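Local coordinates for PfEMP1 variant 1 of strain MC (Plasmodium falciparum, PDB 5LGD), which probably binds host cell surface receptors as a whole protein, of which this chain is a helical, disulfide-linked piece from the DBL family, at residues Q53-Q58 with Q150-E155; A114-A119 with D146-H151. One frame throughout, in Å; residues are numbered along the deposited sequence.

Contact 1: Q53-Q58 with Q150-E155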
ATOM      1  N   GLN B  53      -8.235  39.315  30.896  1.00 47.71           N
ATOM      2  CA  GLN B  53      -7.163  39.822  30.021  1.00 49.66           C
ATOM      3  C   GLN B  53      -5.844  39.066  30.269  1.00 57.53           C
ATOM      4  O   GLN B  53      -5.151  38.731  29.309  1.00 56.79           O
ATOM      5  CB  GLN B  53      -6.948  41.337  30.195  1.00 53.51           C
ATOM      6  CG  GLN B  53      -5.943  41.908  29.190  1.00 79.59           C
ATOM      7  CD  GLN B  53      -6.010  43.399  29.102  1.00106.77           C
ATOM      8  OE1 GLN B  53      -5.587  44.116  30.016  1.00110.70           O
ATOM      9  NE2 GLN B  53      -6.520  43.901  27.984  1.00 93.77           N
ATOM     10  N   LYS B  54      -5.512  38.810  31.558  1.00 56.81           N
ATOM     11  CA  LYS B  54      -4.316  38.076  31.989  1.00 57.25           C
ATOM     12  C   LYS B  54      -4.344  36.663  31.407  1.00 58.28           C
ATOM     13  O   LYS B  54      -3.361  36.236  30.794  1.00 57.44           O
ATOM     14  CB  LYS B  54      -4.261  38.001  33.527  1.00 61.84           C
ATOM     15  CG  LYS B  54      -2.860  37.847  34.110  1.00 80.20           C
ATOM     16  CD  LYS B  54      -2.894  37.259  35.520  1.00 91.77           C
ATOM     17  CE  LYS B  54      -1.553  37.376  36.211  1.00103.40           C
ATOM     18  NZ  LYS B  54      -1.584  36.780  37.573  1.00111.00           N
ATOM     19  N   TRP B  55      -5.484  35.942  31.599  1.00 53.68           N
ATOM     20  CA  TRP B  55      -5.705  34.598  31.106  1.00 51.05           C
ATOM     21  C   TRP B  55      -5.434  34.516  29.623  1.00 51.79           C
ATOM     22  O   TRP B  55      -4.763  33.581  29.225  1.00 50.58           O
ATOM     23  CB  TRP B  55      -7.151  34.161  31.398  1.00 49.11           C
ATOM     24  CG  TRP B  55      -7.523  32.813  30.858  1.00 48.66           C
ATOM     25  CD1 TRP B  55      -7.229  31.596  31.402  1.00 50.92           C
ATOM     26  CD2 TRP B  55      -8.307  32.552  29.689  1.00 47.71           C
ATOM     27  NE1 TRP B  55      -7.796  30.592  30.653  1.00 48.85           N
ATOM     28  CE2 TRP B  55      -8.483  31.152  29.606  1.00 49.92           C
ATOM     29  CE3 TRP B  55      -8.877  33.367  28.696  1.00 49.74           C
ATOM     30  CZ2 TRP B  55      -9.189  30.549  28.560  1.00 47.60           C
ATOM     31  CZ3 TRP B  55      -9.610  32.767  27.684  1.00 49.91           C
ATOM     32  CH2 TRP B  55      -9.753  31.374  27.619  1.00 48.45           C
ATOM     33  N   VAL B  56      -5.955  35.475  28.806  1.00 49.45           N
ATOM     34  CA  VAL B  56      -5.766  35.508  27.340  1.00 49.35           C
ATOM     35  C   VAL B  56      -4.268  35.514  26.992  1.00 56.36           C
ATOM     36  O   VAL B  56      -3.852  34.714  26.165  1.00 56.52           O
ATOM     37  CB  VAL B  56      -6.520  36.662  26.612  1.00 52.91           C
ATOM     38  CG1 VAL B  56      -6.474  36.485  25.095  1.00 51.73           C
ATOM     39  CG2 VAL B  56      -7.960  36.788  27.074  1.00 50.76           C
ATOM     40  N   GLU B  57      -3.462  36.357  27.665  1.00 56.02           N
ATOM     41  CA  GLU B  57      -2.015  36.431  27.441  1.00 57.44           C
ATOM     42  C   GLU B  57      -1.301  35.140  27.862  1.00 60.03           C
ATOM     43  O   GLU B  57      -0.459  34.665  27.104  1.00 58.84           O
ATOM     44  CB  GLU B  57      -1.382  37.687  28.068  1.00 62.27           C
ATOM     45  CG  GLU B  57      -0.859  38.680  27.039  1.00 75.09           C
ATOM     46  CD  GLU B  57       0.133  38.149  26.017  1.00105.78           C
ATOM     47  OE1 GLU B  57       1.246  37.739  26.421  1.00115.60           O
ATOM     48  OE2 GLU B  57      -0.203  38.142  24.811  1.00 97.81           O
ATOM     49  N   GLN B  58      -1.695  34.533  29.008  1.00 57.91           N
ATOM     50  CA  GLN B  58      -1.182  33.228  29.491  1.00 57.27           C
ATOM     51  C   GLN B  58      -1.447  32.119  28.461  1.00 56.79           C
ATOM     52  O   GLN B  58      -0.557  31.301  28.202  1.00 55.86           O
ATOM     53  CB  GLN B  58      -1.843  32.819  30.827  1.00 58.03           C
ATOM     54  CG  GLN B  58      -0.897  32.848  32.023  1.00 80.86           C
ATOM     55  CD  GLN B  58      -1.424  33.690  33.175  1.00101.15           C
ATOM     56  OE1 GLN B  58      -0.807  34.687  33.582  1.00100.95           O
ATOM     57  NE2 GLN B  58      -2.558  33.297  33.750  1.00 81.07           N
ATOM     58  N   GLN B 150      -7.309  35.828  19.627  1.00 53.37           N
ATOM     59  CA  GLN B 150      -7.333  37.207  19.114  1.00 55.84           C
ATOM     60  C   GLN B 150      -8.679  37.846  19.505  1.00 60.63           C
ATOM     61  O   GLN B 150      -8.708  38.965  20.033  1.00 60.22           O
ATOM     62  CB  GLN B 150      -7.144  37.224  17.586  1.00 57.98           C
ATOM     63  CG  GLN B 150      -5.694  37.459  17.148  1.00 67.39           C
ATOM     64  CD  GLN B 150      -5.166  36.531  16.077  1.00 81.87           C
ATOM     65  OE1 GLN B 150      -5.832  36.211  15.079  1.00 72.44           O
ATOM     66  NE2 GLN B 150      -3.902  36.155  16.225  1.00 77.80           N
ATOM     67  N   HIS B 151      -9.788  37.093  19.290  1.00 56.06           N
ATOM     68  CA  HIS B 151     -11.147  37.516  19.642  1.00 56.58           C
ATOM     69  C   HIS B 151     -11.247  37.803  21.145  1.00 59.51           C
ATOM     70  O   HIS B 151     -11.872  38.791  21.548  1.00 62.03           O
ATOM     71  CB  HIS B 151     -12.177  36.451  19.222  1.00 56.09           C
ATOM     72  CG  HIS B 151     -13.553  36.708  19.755  1.00 59.54           C
ATOM     73  ND1 HIS B 151     -14.446  37.515  19.077  1.00 63.05           N
ATOM     74  CD2 HIS B 151     -14.123  36.293  20.910  1.00 60.29           C
ATOM     75  CE1 HIS B 151     -15.535  37.545  19.824  1.00 62.25           C
ATOM     76  NE2 HIS B 151     -15.390  36.824  20.937  1.00 60.85           N
ATOM     77  N   GLU B 152     -10.612  36.947  21.958  1.00 52.93           N
ATOM     78  CA  GLU B 152     -10.584  37.041  23.415  1.00 52.04           C
ATOM     79  C   GLU B 152      -9.882  38.306  23.873  1.00 57.13           C
ATOM     80  O   GLU B 152     -10.322  38.937  24.830  1.00 57.76           O
ATOM     81  CB  GLU B 152      -9.960  35.774  24.036  1.00 51.13           C
ATOM     82  CG  GLU B 152     -10.817  34.521  23.887  1.00 49.58           C
ATOM     83  CD  GLU B 152     -12.185  34.556  24.548  1.00 66.88           C
ATOM     84  OE1 GLU B 152     -12.294  34.055  25.690  1.00 45.66           O
ATOM     85  OE2 GLU B 152     -13.164  34.983  23.890  1.00 59.72           O
ATOM     86  N   GLN B 153      -8.805  38.683  23.177  1.00 54.99           N
ATOM     87  CA  GLN B 153      -8.031  39.893  23.442  1.00 56.56           C
ATOM     88  C   GLN B 153      -8.889  41.148  23.197  1.00 62.13           C
ATOM     89  O   GLN B 153      -8.752  42.122  23.928  1.00 63.23           O
ATOM     90  CB  GLN B 153      -6.780  39.911  22.565  1.00 58.63           C
ATOM     91  CG  GLN B 153      -5.705  40.894  23.032  1.00 72.24           C
ATOM     92  CD  GLN B 153      -4.956  40.377  24.244  1.00 96.69           C
ATOM     93  OE1 GLN B 153      -4.063  39.523  24.136  1.00 93.00           O
ATOM     94  NE2 GLN B 153      -5.291  40.900  25.422  1.00 88.34           N
ATOM     95  N   LYS B 154      -9.777  41.102  22.176  1.00 58.77           N
ATOM     96  CA  LYS B 154     -10.702  42.178  21.813  1.00 59.97           C
ATOM     97  C   LYS B 154     -11.852  42.272  22.793  1.00 62.75           C
ATOM     98  O   LYS B 154     -12.277  43.381  23.080  1.00 65.02           O
ATOM     99  CB  LYS B 154     -11.205  42.036  20.368  1.00 62.54           C
ATOM    100  CG  LYS B 154     -10.144  42.420  19.335  1.00 75.75           C
ATOM    101  CD  LYS B 154     -10.259  41.610  18.048  1.00 85.11           C
ATOM    102  CE  LYS B 154      -9.055  41.800  17.150  1.00 95.80           C
ATOM    103  NZ  LYS B 154      -9.185  41.053  15.869  1.00 99.41           N
ATOM    104  N   GLU B 155     -12.346  41.127  23.324  1.00 55.73           N
ATOM    105  CA  GLU B 155     -13.419  41.112  24.319  1.00 53.90           C
ATOM    106  C   GLU B 155     -12.959  41.620  25.684  1.00 60.38           C
ATOM    107  O   GLU B 155     -13.705  42.354  26.331  1.00 61.85           O
ATOM    108  CB  GLU B 155     -14.102  39.746  24.428  1.00 51.49           C
ATOM    109  CG  GLU B 155     -15.018  39.452  23.250  1.00 60.71           C
ATOM    110  CD  GLU B 155     -16.127  40.462  22.999  1.00 81.46           C
ATOM    111  OE1 GLU B 155     -16.941  40.689  23.924  1.00 61.12           O
ATOM    112  OE2 GLU B 155     -16.161  41.049  21.892  1.00 80.33           O
TER

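Contact 2: A114-A119 with D146-H151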
ATOM      1  N   ALA B 114     -21.166  27.342  19.892  1.00 39.22           N
ATOM      2  CA  ALA B 114     -21.786  28.654  20.149  1.00 40.82           C
ATOM      3  C   ALA B 114     -20.716  29.754  20.372  1.00 46.49           C
ATOM      4  O   ALA B 114     -20.818  30.847  19.789  1.00 47.63           O
ATOM      5  CB  ALA B 114     -22.690  28.572  21.368  1.00 41.64           C
ATOM      6  N   LEU B 115     -19.708  29.454  21.237  1.00 41.36           N
ATOM      7  CA  LEU B 115     -18.556  30.311  21.560  1.00 41.40           C
ATOM      8  C   LEU B 115     -17.776  30.650  20.281  1.00 45.30           C
ATOM      9  O   LEU B 115     -17.441  31.812  20.067  1.00 48.84           O
ATOM     10  CB  LEU B 115     -17.630  29.620  22.589  1.00 40.04           C
ATOM     11  CG  LEU B 115     -16.430  30.440  23.112  1.00 44.83           C
ATOM     12  CD1 LEU B 115     -16.774  31.113  24.454  1.00 45.64           C
ATOM     13  CD2 LEU B 115     -15.250  29.555  23.329  1.00 43.49           C
ATOM     14  N   LEU B 116     -17.523  29.649  19.422  1.00 38.97           N
ATOM     15  CA  LEU B 116     -16.793  29.863  18.172  1.00 39.58           C
ATOM     16  C   LEU B 116     -17.630  30.651  17.156  1.00 50.62           C
ATOM     17  O   LEU B 116     -17.070  31.490  16.446  1.00 51.07           O
ATOM     18  CB  LEU B 116     -16.302  28.527  17.581  1.00 37.46           C
ATOM     19  CG  LEU B 116     -15.341  27.677  18.424  1.00 38.16           C
ATOM     20  CD1 LEU B 116     -15.027  26.386  17.719  1.00 37.33           C
ATOM     21  CD2 LEU B 116     -14.027  28.436  18.732  1.00 36.65           C
ATOM     22  N   GLU B 117     -18.972  30.395  17.104  1.00 51.41           N
ATOM     23  CA  GLU B 117     -19.916  31.108  16.223  1.00 54.96           C
ATOM     24  C   GLU B 117     -19.895  32.582  16.552  1.00 65.08           C
ATOM     25  O   GLU B 117     -19.751  33.395  15.638  1.00 67.62           O
ATOM     26  CB  GLU B 117     -21.362  30.551  16.302  1.00 56.43           C
ATOM     27  CG  GLU B 117     -21.600  29.333  15.410  1.00 67.96           C
ATOM     28  CD  GLU B 117     -22.884  28.521  15.563  1.00 92.90           C
ATOM     29  OE1 GLU B 117     -23.674  28.776  16.505  1.00 90.53           O
ATOM     30  OE2 GLU B 117     -23.086  27.606  14.731  1.00 82.75           O
ATOM     31  N   GLN B 118     -19.976  32.924  17.864  1.00 62.82           N
ATOM     32  CA  GLN B 118     -19.951  34.302  18.354  1.00 63.82           C
ATOM     33  C   GLN B 118     -18.582  34.952  18.260  1.00 66.94           C
ATOM     34  O   GLN B 118     -18.495  36.164  18.414  1.00 68.63           O
ATOM     35  CB  GLN B 118     -20.519  34.416  19.777  1.00 64.69           C
ATOM     36  CG  GLN B 118     -22.053  34.380  19.833  1.00 84.97           C
ATOM     37  CD  GLN B 118     -22.779  35.637  19.368  1.00102.88           C
ATOM     38  OE1 GLN B 118     -24.011  35.735  19.472  1.00 98.81           O
ATOM     39  NE2 GLN B 118     -22.059  36.633  18.864  1.00 93.32           N
ATOM     40  N   ALA B 119     -17.529  34.172  17.979  1.00 61.85           N
ATOM     41  CA  ALA B 119     -16.162  34.684  17.829  1.00 61.44           C
ATOM     42  C   ALA B 119     -15.780  34.929  16.363  1.00 66.49           C
ATOM     43  O   ALA B 119     -14.645  35.326  16.078  1.00 67.69           O
ATOM     44  CB  ALA B 119     -15.171  33.730  18.477  1.00 59.97           C
ATOM     45  N   ASP B 146      -5.753  30.486  17.498  1.00 42.32           N
ATOM     46  CA  ASP B 146      -5.175  31.815  17.324  1.00 43.70           C
ATOM     47  C   ASP B 146      -6.284  32.877  17.058  1.00 49.91           C
ATOM     48  O   ASP B 146      -6.308  33.914  17.723  1.00 50.68           O
ATOM     49  CB  ASP B 146      -4.154  31.777  16.191  1.00 46.20           C
ATOM     50  CG  ASP B 146      -2.983  30.846  16.464  1.00 52.82           C
ATOM     51  OD1 ASP B 146      -2.104  31.217  17.277  1.00 54.44           O
ATOM     52  OD2 ASP B 146      -2.889  29.797  15.785  1.00 52.96           O
ATOM     53  N   LYS B 147      -7.232  32.576  16.147  1.00 47.70           N
ATOM     54  CA  LYS B 147      -8.375  33.443  15.824  1.00 49.78           C
ATOM     55  C   LYS B 147      -9.182  33.706  17.100  1.00 53.59           C
ATOM     56  O   LYS B 147      -9.505  34.864  17.392  1.00 54.47           O
ATOM     57  CB  LYS B 147      -9.285  32.772  14.775  1.00 52.72           C
ATOM     58  CG  LYS B 147      -8.839  32.978  13.329  1.00 69.92           C
ATOM     59  CD  LYS B 147      -9.822  33.870  12.550  1.00 84.78           C
ATOM     60  CE  LYS B 147     -11.163  33.233  12.228  1.00 92.01           C
ATOM     61  NZ  LYS B 147     -12.172  34.250  11.827  1.00 97.75           N
ATOM     62  N   LEU B 148      -9.460  32.624  17.883  1.00 48.44           N
ATOM     63  CA  LEU B 148     -10.174  32.711  19.156  1.00 46.83           C
ATOM     64  C   LEU B 148      -9.433  33.512  20.196  1.00 49.42           C
ATOM     65  O   LEU B 148     -10.040  34.406  20.795  1.00 48.75           O
ATOM     66  CB  LEU B 148     -10.593  31.344  19.721  1.00 44.96           C
ATOM     67  CG  LEU B 148     -11.438  31.440  20.989  1.00 47.69           C
ATOM     68  CD1 LEU B 148     -12.812  32.010  20.690  1.00 49.08           C
ATOM     69  CD2 LEU B 148     -11.545  30.138  21.661  1.00 45.59           C
ATOM     70  N   LEU B 149      -8.120  33.243  20.390  1.00 48.68           N
ATOM     71  CA  LEU B 149      -7.319  34.031  21.337  1.00 50.32           C
ATOM     72  C   LEU B 149      -7.240  35.520  20.938  1.00 55.83           C
ATOM     73  O   LEU B 149      -7.215  36.372  21.819  1.00 56.52           O
ATOM     74  CB  LEU B 149      -5.936  33.426  21.606  1.00 50.11           C
ATOM     75  CG  LEU B 149      -5.924  32.113  22.417  1.00 51.86           C
ATOM     76  CD1 LEU B 149      -4.520  31.511  22.458  1.00 50.80           C
ATOM     77  CD2 LEU B 149      -6.503  32.304  23.850  1.00 53.09           C
ATOM     78  N   GLN B 150      -7.309  35.828  19.627  1.00 53.37           N
ATOM     79  CA  GLN B 150      -7.333  37.207  19.114  1.00 55.84           C
ATOM     80  C   GLN B 150      -8.679  37.846  19.505  1.00 60.63           C
ATOM     81  O   GLN B 150      -8.708  38.965  20.033  1.00 60.22           O
ATOM     82  CB  GLN B 150      -7.144  37.224  17.586  1.00 57.98           C
ATOM     83  CG  GLN B 150      -5.694  37.459  17.148  1.00 67.39           C
ATOM     84  CD  GLN B 150      -5.166  36.531  16.077  1.00 81.87           C
ATOM     85  OE1 GLN B 150      -5.832  36.211  15.079  1.00 72.44           O
ATOM     86  NE2 GLN B 150      -3.902  36.155  16.225  1.00 77.80           N
ATOM     87  N   HIS B 151      -9.788  37.093  19.290  1.00 56.06           N
ATOM     88  CA  HIS B 151     -11.147  37.516  19.642  1.00 56.58           C
ATOM     89  C   HIS B 151     -11.247  37.803  21.145  1.00 59.51           C
ATOM     90  O   HIS B 151     -11.872  38.791  21.548  1.00 62.03           O
ATOM     91  CB  HIS B 151     -12.177  36.451  19.222  1.00 56.09           C
ATOM     92  CG  HIS B 151     -13.553  36.708  19.755  1.00 59.54           C
ATOM     93  ND1 HIS B 151     -14.446  37.515  19.077  1.00 63.05           N
ATOM     94  CD2 HIS B 151     -14.123  36.293  20.910  1.00 60.29           C
ATOM     95  CE1 HIS B 151     -15.535  37.545  19.824  1.00 62.25           C
ATOM     96  NE2 HIS B 151     -15.390  36.824  20.937  1.00 60.85           N
TER

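Contact 1: Q53-Q58 with Q150-E155
V56 directs its CB at helix 144-162, and its two methyls straddle the CB of E152, crossing that side chain at about a right angle. CG1 lies 3.7 Å from E152 CB, with CG2 almost as near to the same atom, and CG1 also packs on the backbone N of Q153. On one flank the E152 carboxylate meets the rim of the W55 indole: OE1 approaches CZ3 at 3.6 Å, near the ring plane, with the two flat groups 83° apart. An oxygen at this edge faces the weakly positive ring hydrogens. The carboxylate is buried but satisfied, since S22 OG hydrogen-bonds to OE1 and R26 forms a salt bridge with OE2.

Q153 closes the other flank. Its CG is anti to the backbone N, and a bend at chi2 (76°) turns CD back, so that the amide lies against helix 45-70. There OE1 sits 4.0 Å from V56 CG1, and NE2 packs 4.0 Å from CG of Q53, whose extended chain crosses it obliquely. These glutamines meet by van der Waals contact.

The two segments run nearly antiparallel, at 159°, with their axes 9.3 Å apart and V56 level with Q153. The C49-C159 disulfide ties the same pair of helices together covalently. Helix 7-29 is the third helix of the bundle: S22 and R26 on it hold the E152 carboxylate, and its W25 stands edge-to-face with W55.

Contact 2: A114-A119 with D146-H151
The carbonyl O of Q118 accepts a hydrogen bond from NZ of K35 and also lies 3.6 Å from CE1 of H151, which approaches obliquely. A119 and L148 share the bulk of the contact. The CA of A119 stands over the centre of the H151 imidazole, 3.6 Å from the ring centroid and only 14° off the normal, a CH-pi interaction made by the backbone carbon itself. The methyl CB reaches the CG atom of the same ring at 3.6 Å. H151 holds its CG anti to the backbone N (chi1 170°), which carries the ring out from helix 144-162 toward A119.

One turn earlier, L148 meets the same A119 methyl from a direction roughly at right angles to that of the imidazole CG: its CD1 touches A119 CB at 3.7 Å. The second branch of the same leucine, CD2, meets L115 CD2 at 4.1 Å and L116 CD2 at 4.2 Å, each of those side chains crossing it at about a right angle. L148 therefore divides its fork between A119 and the two leucines. L148 and L115 both rest on helix 7-29 as well, through M18 and L19 and through S22 and I23 respectively.

Just after A119, the chain is held again by K147, whose NZ hydrogen-bonds to G120 O. The helical segments cross at 70° with their axes 10.8 Å apart; side chains fill most of the space between them, while the A119 backbone comes close. Helix 106-118 thus packs against helices 7-29 and 144-162, an obliquely crossing helix beside the helical bundle, in a chain belonging to the DBL family.

Overall arrangement
Both contacts use helix 144-162, on which they overlap at Q150 and H151, and their centres lie about 11 Å apart. Contact 1 packs this helix along its antiparallel neighbour, helix 45-70; contact 2 packs another face of it against the steeply crossing helix 106-118. They touch directly where V56 CG1 of contact 1 lies 3.4 Å from L149 O of contact 2. Helix 7-29 serves both, binding the E152 carboxylate in one and supporting L148 and L115 in the other. K35 touches H151 and E155 and bonds through NZ to Q118 O, linking the edges of both contacts. A bound Tris molecule, probably from the crystallisation liquor, lies about 5 Å from the W55 side chain.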